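Local coordinates for protein PfVFT1 (Plasmodium falciparum, PDB 5JKQ) that is a bi-lobed Venus flytrap protein that probably binds a small solute between its lobes, at residues I175-K180 against L272-S277; G101-V106 against M146-F151. The protein carries 3 engineered substitutions. All coordinates share one frame; numbering follows the deposited sequence.

Contact 2 closes before contact 1 opens along the chain, and their centres lie about 15 Å apart. Contact 1 pairs strands 175-184 and 265-281, long antiparallel strands of the mixed sheet, near the middle of the bi-lobed molecule. Contact 2 sets the start of helix 102-118 against the turn that follows strand 146-147, an outermost strand of the three-stranded parallel sheet. The two meet: His276 ND1 probably hydrogen-bonds Tyr150 O at 2.6 Å, Ser277 N probably bonds Phe151 O at 2.9 Å, and Ile175 CG2 packs on Trp103 CH2. One end of the strand pair is thereby built into the lobe holding contact 2, consistent with a flytrap whose lobes are joined by extended strands.

Contact 1 (I175-K180 against L272-S277); sequences IKHSNK and LKTGHS
His177 reaches across to Thr274 and His276 on one face of strands 175-184 and 265-281 of the mixed sheet, consistent with the extended links between flytrap lobes. From CB, its chi1 of 76° sets CG between the backbone N and carbonyl carbon. Beyond CG, ND1 meets His276 NE2 at 3.1 Å in a hydrogen bond whose donor may be either ring; the rings touch rim to rim, with planes 36° apart. CE1 lies 3.6 Å from Thr274 CB, which sits over one ring face in a CH-pi contact, and at the tip NE2 bonds a water at 2.7 Å. That water also bonds Thr274 OG1 and donates to Asn179 OD1. Asn179 ND2 gives nearly straight bonds to Thr274 OG1 (3.0 Å) and Leu272 O (2.6 Å), both close to its amide plane. Alongside, His177 and Thr274 exchange two backbone bonds as a hydrogen-bonded antiparallel pair, and His276 N reaches Ile175 O. On the other face Lys176 CD packs on Lys273 CB. Partners at both amide atoms, Asn214 included, thus fix Asn179's rotation. Because Tyr150 O can only accept from His276 ND1, a neutral His276 would probably use NE2 as acceptor, making His177 ND1 the likelier donor.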
ATOM      1  N   ILE A 175      -1.499   5.813  -0.731  1.00 19.99           N
ATOM      2  CA  ILE A 175      -2.737   5.190  -1.179  1.00 15.42           C
ATOM      3  C   ILE A 175      -3.170   4.126  -0.178  1.00 19.98           C
ATOM      4  O   ILE A 175      -2.362   3.309   0.266  1.00 20.14           O
ATOM      5  CB  ILE A 175      -2.568   4.565  -2.581  1.00 15.47           C
ATOM      6  CG1 ILE A 175      -2.267   5.662  -3.605  1.00 23.15           C
ATOM      7  CG2 ILE A 175      -3.824   3.805  -3.000  1.00 23.55           C
ATOM      8  CD1 ILE A 175      -1.794   5.147  -4.950  1.00 25.45           C
ATOM      9  N   LYS A 176      -4.451   4.153   0.174  1.00 16.85           N
ATOM     10  CA  LYS A 176      -5.014   3.221   1.145  1.00 20.18           C
ATOM     11  C   LYS A 176      -6.237   2.505   0.585  1.00 21.50           C
ATOM     12  O   LYS A 176      -6.877   2.986  -0.352  1.00 23.28           O
ATOM     13  CB  LYS A 176      -5.410   3.958   2.428  1.00 21.66           C
ATOM     14  CG  LYS A 176      -4.358   4.908   2.971  1.00 22.48           C
ATOM     15  CD  LYS A 176      -4.844   5.565   4.253  1.00 24.36           C
ATOM     16  CE  LYS A 176      -3.955   6.726   4.668  1.00 29.07           C
ATOM     17  NZ  LYS A 176      -3.440   6.563   6.055  1.00 36.50           N
ATOM     18  N   HIS A 177      -6.549   1.348   1.161  1.00 17.68           N
ATOM     19  CA  HIS A 177      -7.860   0.736   0.986  1.00 20.22           C
ATOM     20  C   HIS A 177      -8.422   0.435   2.370  1.00 17.04           C
ATOM     21  O   HIS A 177      -7.669   0.276   3.331  1.00 18.56           O
ATOM     22  CB  HIS A 177      -7.786  -0.525   0.113  1.00 23.38           C
ATOM     23  CG  HIS A 177      -7.233  -1.730   0.809  1.00 23.05           C
ATOM     24  ND1 HIS A 177      -5.931  -2.152   0.643  1.00 19.29           N
ATOM     25  CD2 HIS A 177      -7.815  -2.628   1.640  1.00 17.24           C
ATOM     26  CE1 HIS A 177      -5.728  -3.244   1.357  1.00 18.99           C
ATOM     27  NE2 HIS A 177      -6.855  -3.554   1.973  1.00 17.05           N
ATOM     28  N   SER A 178      -9.745   0.384   2.473  1.00 22.20           N
ATOM     29  CA  SER A 178     -10.402   0.212   3.762  1.00 16.06           C
ATOM     30  C   SER A 178     -10.739  -1.252   4.033  1.00 18.66           C
ATOM     31  O   SER A 178     -10.692  -2.090   3.133  1.00 25.84           O
ATOM     32  CB  SER A 178     -11.671   1.062   3.825  1.00 17.98           C
ATOM     33  OG  SER A 178     -12.162   1.134   5.153  1.00 21.20           O
ATOM     34  N   ASN A 179     -11.072  -1.544   5.286  1.00 20.80           N
ATOM     35  CA  ASN A 179     -11.450  -2.888   5.702  1.00 17.39           C
ATOM     36  C   ASN A 179     -12.903  -2.931   6.158  1.00 20.97           C
ATOM     37  O   ASN A 179     -13.277  -2.283   7.135  1.00 17.93           O
ATOM     38  CB  ASN A 179     -10.529  -3.375   6.822  1.00 19.71           C
ATOM     39  CG  ASN A 179      -9.091  -3.504   6.374  1.00 13.46           C
ATOM     40  OD1 ASN A 179      -8.664  -4.567   5.929  1.00 18.91           O
ATOM     41  ND2 ASN A 179      -8.338  -2.418   6.480  1.00 21.11           N
ATOM     42  N   LYS A 180     -13.720  -3.692   5.438  1.00 19.23           N
ATOM     43  CA  LYS A 180     -15.132  -3.810   5.767  1.00 18.20           C
ATOM     44  C   LYS A 180     -15.355  -4.963   6.736  1.00 17.15           C
ATOM     45  O   LYS A 180     -14.568  -5.910   6.787  1.00 18.09           O
ATOM     46  CB  LYS A 180     -15.962  -4.000   4.497  1.00 24.38           C
ATOM     47  CG  LYS A 180     -15.699  -2.930   3.448  1.00 25.14           C
ATOM     48  CD  LYS A 180     -16.622  -3.077   2.256  1.00 34.33           C
ATOM     49  CE  LYS A 180     -16.269  -2.091   1.155  1.00 39.62           C
ATOM     50  NZ  LYS A 180     -16.328  -0.676   1.619  1.00 37.32           N
ATOM     51  N   LEU A 272     -11.055   1.452   9.135  1.00 21.75           N
ATOM     52  CA  LEU A 272      -9.719   1.045   9.549  1.00 23.56           C
ATOM     53  C   LEU A 272      -8.930   0.720   8.288  1.00 25.23           C
ATOM     54  O   LEU A 272      -9.183  -0.292   7.634  1.00 23.82           O
ATOM     55  CB  LEU A 272      -9.776  -0.161  10.490  1.00 21.21           C
ATOM     56  CG  LEU A 272     -10.474   0.077  11.832  1.00 28.95           C
ATOM     57  CD1 LEU A 272     -10.801  -1.248  12.509  1.00 24.06           C
ATOM     58  CD2 LEU A 272      -9.618   0.951  12.747  1.00 27.21           C
ATOM     59  N   LYS A 273      -7.984   1.586   7.942  1.00 27.76           N
ATOM     60  CA  LYS A 273      -7.353   1.535   6.629  1.00 22.32           C
ATOM     61  C   LYS A 273      -6.088   0.689   6.586  1.00 12.81           C
ATOM     62  O   LYS A 273      -5.407   0.501   7.592  1.00 20.76           O
ATOM     63  CB  LYS A 273      -7.023   2.953   6.157  1.00 26.43           C
ATOM     64  CG  LYS A 273      -8.209   3.903   6.171  1.00 25.09           C
ATOM     65  CD  LYS A 273      -9.393   3.334   5.409  1.00 22.61           C
ATOM     66  CE  LYS A 273     -10.533   4.335   5.315  1.00 26.91           C
ATOM     67  NZ  LYS A 273     -10.476   5.133   4.062  1.00 28.33           N
ATOM     68  N   THR A 274      -5.799   0.181   5.392  1.00 21.05           N
ATOM     69  CA  THR A 274      -4.551  -0.509   5.101  1.00 21.06           C
ATOM     70  C   THR A 274      -3.787   0.336   4.089  1.00 24.71           C
ATOM     71  O   THR A 274      -4.229   0.503   2.953  1.00 21.71           O
ATOM     72  CB  THR A 274      -4.798  -1.931   4.548  1.00 28.49           C
ATOM     73  OG1 THR A 274      -5.500  -2.711   5.526  1.00 24.03           O
ATOM     74  CG2 THR A 274      -3.486  -2.624   4.196  1.00 16.86           C
ATOM     75  N   GLY A 275      -2.650   0.881   4.510  1.00 29.00           N
ATOM     76  CA  GLY A 275      -1.874   1.776   3.671  1.00 23.35           C
ATOM     77  C   GLY A 275      -0.934   1.061   2.720  1.00 18.15           C
ATOM     78  O   GLY A 275      -0.521  -0.071   2.968  1.00 20.49           O
ATOM     79  N   HIS A 276      -0.608   1.736   1.620  1.00 20.84           N
ATOM     80  CA  HIS A 276       0.379   1.254   0.657  1.00 17.99           C
ATOM     81  C   HIS A 276       1.473   2.299   0.470  1.00 20.48           C
ATOM     82  O   HIS A 276       1.182   3.487   0.352  1.00 17.14           O
ATOM     83  CB  HIS A 276      -0.275   0.947  -0.689  1.00 18.74           C
ATOM     84  CG  HIS A 276      -1.382  -0.056  -0.611  1.00 21.00           C
ATOM     85  ND1 HIS A 276      -1.152  -1.415  -0.579  1.00 21.46           N
ATOM     86  CD2 HIS A 276      -2.725   0.100  -0.570  1.00 22.83           C
ATOM     87  CE1 HIS A 276      -2.307  -2.052  -0.513  1.00 20.99           C
ATOM     88  NE2 HIS A 276      -3.277  -1.156  -0.508  1.00 15.24           N
ATOM     89  N   SER A 277       2.727   1.857   0.439  1.00 18.51           N
ATOM     90  CA  SER A 277       3.850   2.775   0.276  1.00 22.06           C
ATOM     91  C   SER A 277       5.021   2.142  -0.473  1.00 20.49           C
ATOM     92  O   SER A 277       5.123   0.918  -0.578  1.00 19.01           O
ATOM     93  CB  SER A 277       4.320   3.271   1.648  1.00 25.74           C
ATOM     94  OG  SER A 277       4.608   2.185   2.508  1.00 34.66           O
TER
HETATM   95  O   HOH W   1      -6.665  -4.928   4.336  1.00 16.12           O

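Contact 2 (G101-V106 against M146-F151); sequences GFWPDV and MTDNYF
The indole of Trp103 lies between Tyr150 and Phe102. Tyr150 CB stands over the centre of one face, 3.5 Å from the centroid of the five-membered ring and 9° off its normal, a CH-pi contact; Phe102 CE2 covers the opposite face. With Tyr150 CG between its backbone N and carbonyl carbon (chi1 65°), the phenol ring turns an edge toward the indole face while CB stays over it; the planes stand at 68° and Trp103 CB lies at that edge. The ring of His276, from strand 265-281, also meets the indole edge-to-face. Farther along the indole, CZ3 meets Asn149 CB at 3.8 Å, and Val106 CG1 lies 3.9 Å from Asn149 ND2. Trp103 belongs to the first turn of helix 102-118, with Gly101 as N-cap, whereas the opposing residues form an Asx turn after strand 146-147: Asp148 OD1 accepts from Tyr150 N at 3.1 Å through its anti lone pair. A water lies between the two elements. It donates to Asp148 OD1 (2.7 Å) and accepts from Asn149 ND2 (2.9 Å), so OD1 is gripped by both the turn and the water; its approach to Trp103 O is doubtfully short. The other polar ends are held from outside: Asp148 OD2 by Tyr129 and Tyr94, Asn149 OD1 by Tyr20, Trp103 NE1 by Tyr44, and Tyr150 OH by Leu83 N.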
ATOM      1  N   GLY A 101      -2.183  -2.342 -15.569  1.00 16.07           N
ATOM      2  CA  GLY A 101      -3.144  -2.247 -14.485  1.00 18.88           C
ATOM      3  C   GLY A 101      -2.950  -0.989 -13.664  1.00 18.50           C
ATOM      4  O   GLY A 101      -2.135  -0.130 -14.006  1.00 15.64           O
ATOM      5  N   PHE A 102      -3.698  -0.889 -12.570  1.00 16.15           N
ATOM      6  CA  PHE A 102      -3.724   0.321 -11.759  1.00 16.14           C
ATOM      7  C   PHE A 102      -2.363   0.673 -11.168  1.00 19.99           C
ATOM      8  O   PHE A 102      -1.836   1.757 -11.419  1.00 20.29           O
ATOM      9  CB  PHE A 102      -4.742   0.176 -10.630  1.00 12.72           C
ATOM     10  CG  PHE A 102      -4.717   1.311  -9.649  1.00  9.94           C
ATOM     11  CD1 PHE A 102      -5.254   2.543  -9.982  1.00 12.19           C
ATOM     12  CD2 PHE A 102      -4.155   1.145  -8.395  1.00 18.72           C
ATOM     13  CE1 PHE A 102      -5.231   3.591  -9.079  1.00 23.59           C
ATOM     14  CE2 PHE A 102      -4.128   2.189  -7.487  1.00 17.07           C
ATOM     15  CZ  PHE A 102      -4.667   3.412  -7.828  1.00 19.37           C
ATOM     16  N   TRP A 103      -1.799  -0.236 -10.379  1.00 20.47           N
ATOM     17  CA  TRP A 103      -0.570   0.056  -9.647  1.00 17.77           C
ATOM     18  C   TRP A 103       0.597   0.410 -10.570  1.00 18.35           C
ATOM     19  O   TRP A 103       1.342   1.347 -10.281  1.00 17.59           O
ATOM     20  CB  TRP A 103      -0.201  -1.124  -8.744  1.00 16.01           C
ATOM     21  CG  TRP A 103      -1.023  -1.155  -7.499  1.00 19.08           C
ATOM     22  CD1 TRP A 103      -1.937  -2.099  -7.143  1.00 18.20           C
ATOM     23  CD2 TRP A 103      -1.023  -0.178  -6.450  1.00 16.51           C
ATOM     24  NE1 TRP A 103      -2.503  -1.778  -5.933  1.00 14.41           N
ATOM     25  CE2 TRP A 103      -1.958  -0.604  -5.486  1.00 17.45           C
ATOM     26  CE3 TRP A 103      -0.321   1.011  -6.230  1.00 17.37           C
ATOM     27  CZ2 TRP A 103      -2.210   0.118  -4.319  1.00 14.36           C
ATOM     28  CZ3 TRP A 103      -0.573   1.726  -5.070  1.00 18.04           C
ATOM     29  CH2 TRP A 103      -1.508   1.276  -4.131  1.00 15.33           C
ATOM     30  N   PRO A 104       0.766  -0.330 -11.678  1.00 16.90           N
ATOM     31  CA  PRO A 104       1.749   0.119 -12.671  1.00 19.69           C
ATOM     32  C   PRO A 104       1.435   1.513 -13.209  1.00 18.84           C
ATOM     33  O   PRO A 104       2.346   2.333 -13.343  1.00 19.80           O
ATOM     34  CB  PRO A 104       1.635  -0.934 -13.778  1.00 12.91           C
ATOM     35  CG  PRO A 104       1.176  -2.149 -13.082  1.00 16.63           C
ATOM     36  CD  PRO A 104       0.255  -1.677 -11.990  1.00 19.93           C
ATOM     37  N   ASP A 105       0.165   1.777 -13.510  1.00 19.31           N
ATOM     38  CA  ASP A 105      -0.241   3.082 -14.024  1.00 16.41           C
ATOM     39  C   ASP A 105       0.032   4.194 -13.016  1.00 13.82           C
ATOM     40  O   ASP A 105       0.347   5.318 -13.405  1.00 19.87           O
ATOM     41  CB  ASP A 105      -1.730   3.089 -14.392  1.00 20.26           C
ATOM     42  CG  ASP A 105      -1.999   2.546 -15.785  1.00 17.48           C
ATOM     43  OD1 ASP A 105      -1.050   2.428 -16.589  1.00 16.73           O
ATOM     44  OD2 ASP A 105      -3.175   2.249 -16.078  1.00 21.44           O
ATOM     45  N   VAL A 106      -0.100   3.883 -11.729  1.00 13.22           N
ATOM     46  CA  VAL A 106       0.217   4.841 -10.673  1.00 14.27           C
ATOM     47  C   VAL A 106       1.693   5.223 -10.731  1.00 18.93           C
ATOM     48  O   VAL A 106       2.041   6.402 -10.655  1.00 16.96           O
ATOM     49  CB  VAL A 106      -0.119   4.275  -9.267  1.00 17.64           C
ATOM     50  CG1 VAL A 106       0.501   5.128  -8.150  1.00 21.24           C
ATOM     51  CG2 VAL A 106      -1.625   4.173  -9.083  1.00 13.99           C
HETATM   52  N   MSE A 146      13.869   1.591  -6.138  1.00 21.07           N
HETATM   53  CA  MSE A 146      12.544   1.648  -5.531  1.00 23.18           C
HETATM   54  C   MSE A 146      11.805   0.327  -5.556  1.00 20.58           C
HETATM   55  O   MSE A 146      12.002  -0.485  -6.459  1.00 26.92           O
HETATM   56  CB  MSE A 146      11.668   2.652  -6.266  1.00 25.88           C
HETATM   57  CG  MSE A 146      11.805   4.074  -5.851  1.00 27.07           C
HETATM   58 SE   MSE A 146      10.545   5.101  -6.911  1.00 27.55          SE
HETATM   59  CE  MSE A 146       8.987   4.930  -5.758  1.00 15.39           C
ATOM     60  N   THR A 147      10.914   0.147  -4.589  1.00 21.44           N
ATOM     61  CA  THR A 147       9.887  -0.877  -4.686  1.00 17.75           C
ATOM     62  C   THR A 147       8.675  -0.257  -5.368  1.00 18.16           C
ATOM     63  O   THR A 147       8.569   0.967  -5.466  1.00 18.04           O
ATOM     64  CB  THR A 147       9.473  -1.428  -3.309  1.00 19.30           C
ATOM     65  OG1 THR A 147       8.772  -0.413  -2.577  1.00 21.78           O
ATOM     66  CG2 THR A 147      10.691  -1.888  -2.519  1.00 22.42           C
ATOM     67  N   ASP A 148       7.766  -1.099  -5.844  1.00 18.11           N
ATOM     68  CA  ASP A 148       6.488  -0.624  -6.356  1.00 18.81           C
ATOM     69  C   ASP A 148       5.713   0.022  -5.207  1.00 19.30           C
ATOM     70  O   ASP A 148       6.059  -0.163  -4.041  1.00 16.15           O
ATOM     71  CB  ASP A 148       5.695  -1.778  -6.975  1.00 20.51           C
ATOM     72  CG  ASP A 148       4.549  -1.300  -7.843  1.00 25.60           C
ATOM     73  OD1 ASP A 148       3.563  -0.771  -7.290  1.00 22.48           O
ATOM     74  OD2 ASP A 148       4.631  -1.467  -9.080  1.00 15.46           O
ATOM     75  N   ASN A 149       4.669   0.779  -5.531  1.00 18.39           N
ATOM     76  CA  ASN A 149       3.897   1.479  -4.506  1.00 13.03           C
ATOM     77  C   ASN A 149       2.885   0.593  -3.780  1.00 13.66           C
ATOM     78  O   ASN A 149       2.368   0.982  -2.734  1.00 13.82           O
ATOM     79  CB  ASN A 149       3.151   2.669  -5.118  1.00 16.86           C
ATOM     80  CG  ASN A 149       4.081   3.677  -5.764  1.00 19.23           C
ATOM     81  OD1 ASN A 149       4.829   4.376  -5.081  1.00 19.53           O
ATOM     82  ND2 ASN A 149       4.026   3.768  -7.089  1.00 18.41           N
ATOM     83  N   TYR A 150       2.596  -0.588  -4.322  1.00 16.69           N
ATOM     84  CA  TYR A 150       1.494  -1.396  -3.800  1.00 18.21           C
ATOM     85  C   TYR A 150       1.829  -2.066  -2.474  1.00 16.77           C
ATOM     86  O   TYR A 150       0.931  -2.512  -1.761  1.00 14.41           O
ATOM     87  CB  TYR A 150       1.053  -2.456  -4.825  1.00 21.87           C
ATOM     88  CG  TYR A 150       2.064  -3.535  -5.172  1.00 20.96           C
ATOM     89  CD1 TYR A 150       2.456  -4.488  -4.238  1.00 24.01           C
ATOM     90  CD2 TYR A 150       2.586  -3.629  -6.457  1.00 19.94           C
ATOM     91  CE1 TYR A 150       3.365  -5.477  -4.563  1.00 19.59           C
ATOM     92  CE2 TYR A 150       3.491  -4.617  -6.791  1.00 23.89           C
ATOM     93  CZ  TYR A 150       3.876  -5.538  -5.842  1.00 26.32           C
ATOM     94  OH  TYR A 150       4.776  -6.524  -6.170  1.00 30.37           O
ATOM     95  N   PHE A 151       3.114  -2.132  -2.142  1.00 19.83           N
ATOM     96  CA  PHE A 151       3.552  -2.816  -0.929  1.00 17.29           C
ATOM     97  C   PHE A 151       2.896  -2.235   0.314  1.00 23.30           C
ATOM     98  O   PHE A 151       2.709  -1.024   0.421  1.00 29.80           O
ATOM     99  CB  PHE A 151       5.073  -2.748  -0.799  1.00 14.50           C
ATOM    100  CG  PHE A 151       5.793  -3.669  -1.736  1.00 22.99           C
ATOM    101  CD1 PHE A 151       6.030  -4.987  -1.382  1.00 18.45           C
ATOM    102  CD2 PHE A 151       6.216  -3.226  -2.976  1.00 17.81           C
ATOM    103  CE1 PHE A 151       6.684  -5.840  -2.245  1.00 23.13           C
ATOM    104  CE2 PHE A 151       6.870  -4.076  -3.842  1.00 20.52           C
ATOM    105  CZ  PHE A 151       7.104  -5.384  -3.477  1.00 22.79           C
TER
HETATM  106  O   HOH W   2       2.458   1.505  -8.126  1.00 14.09           O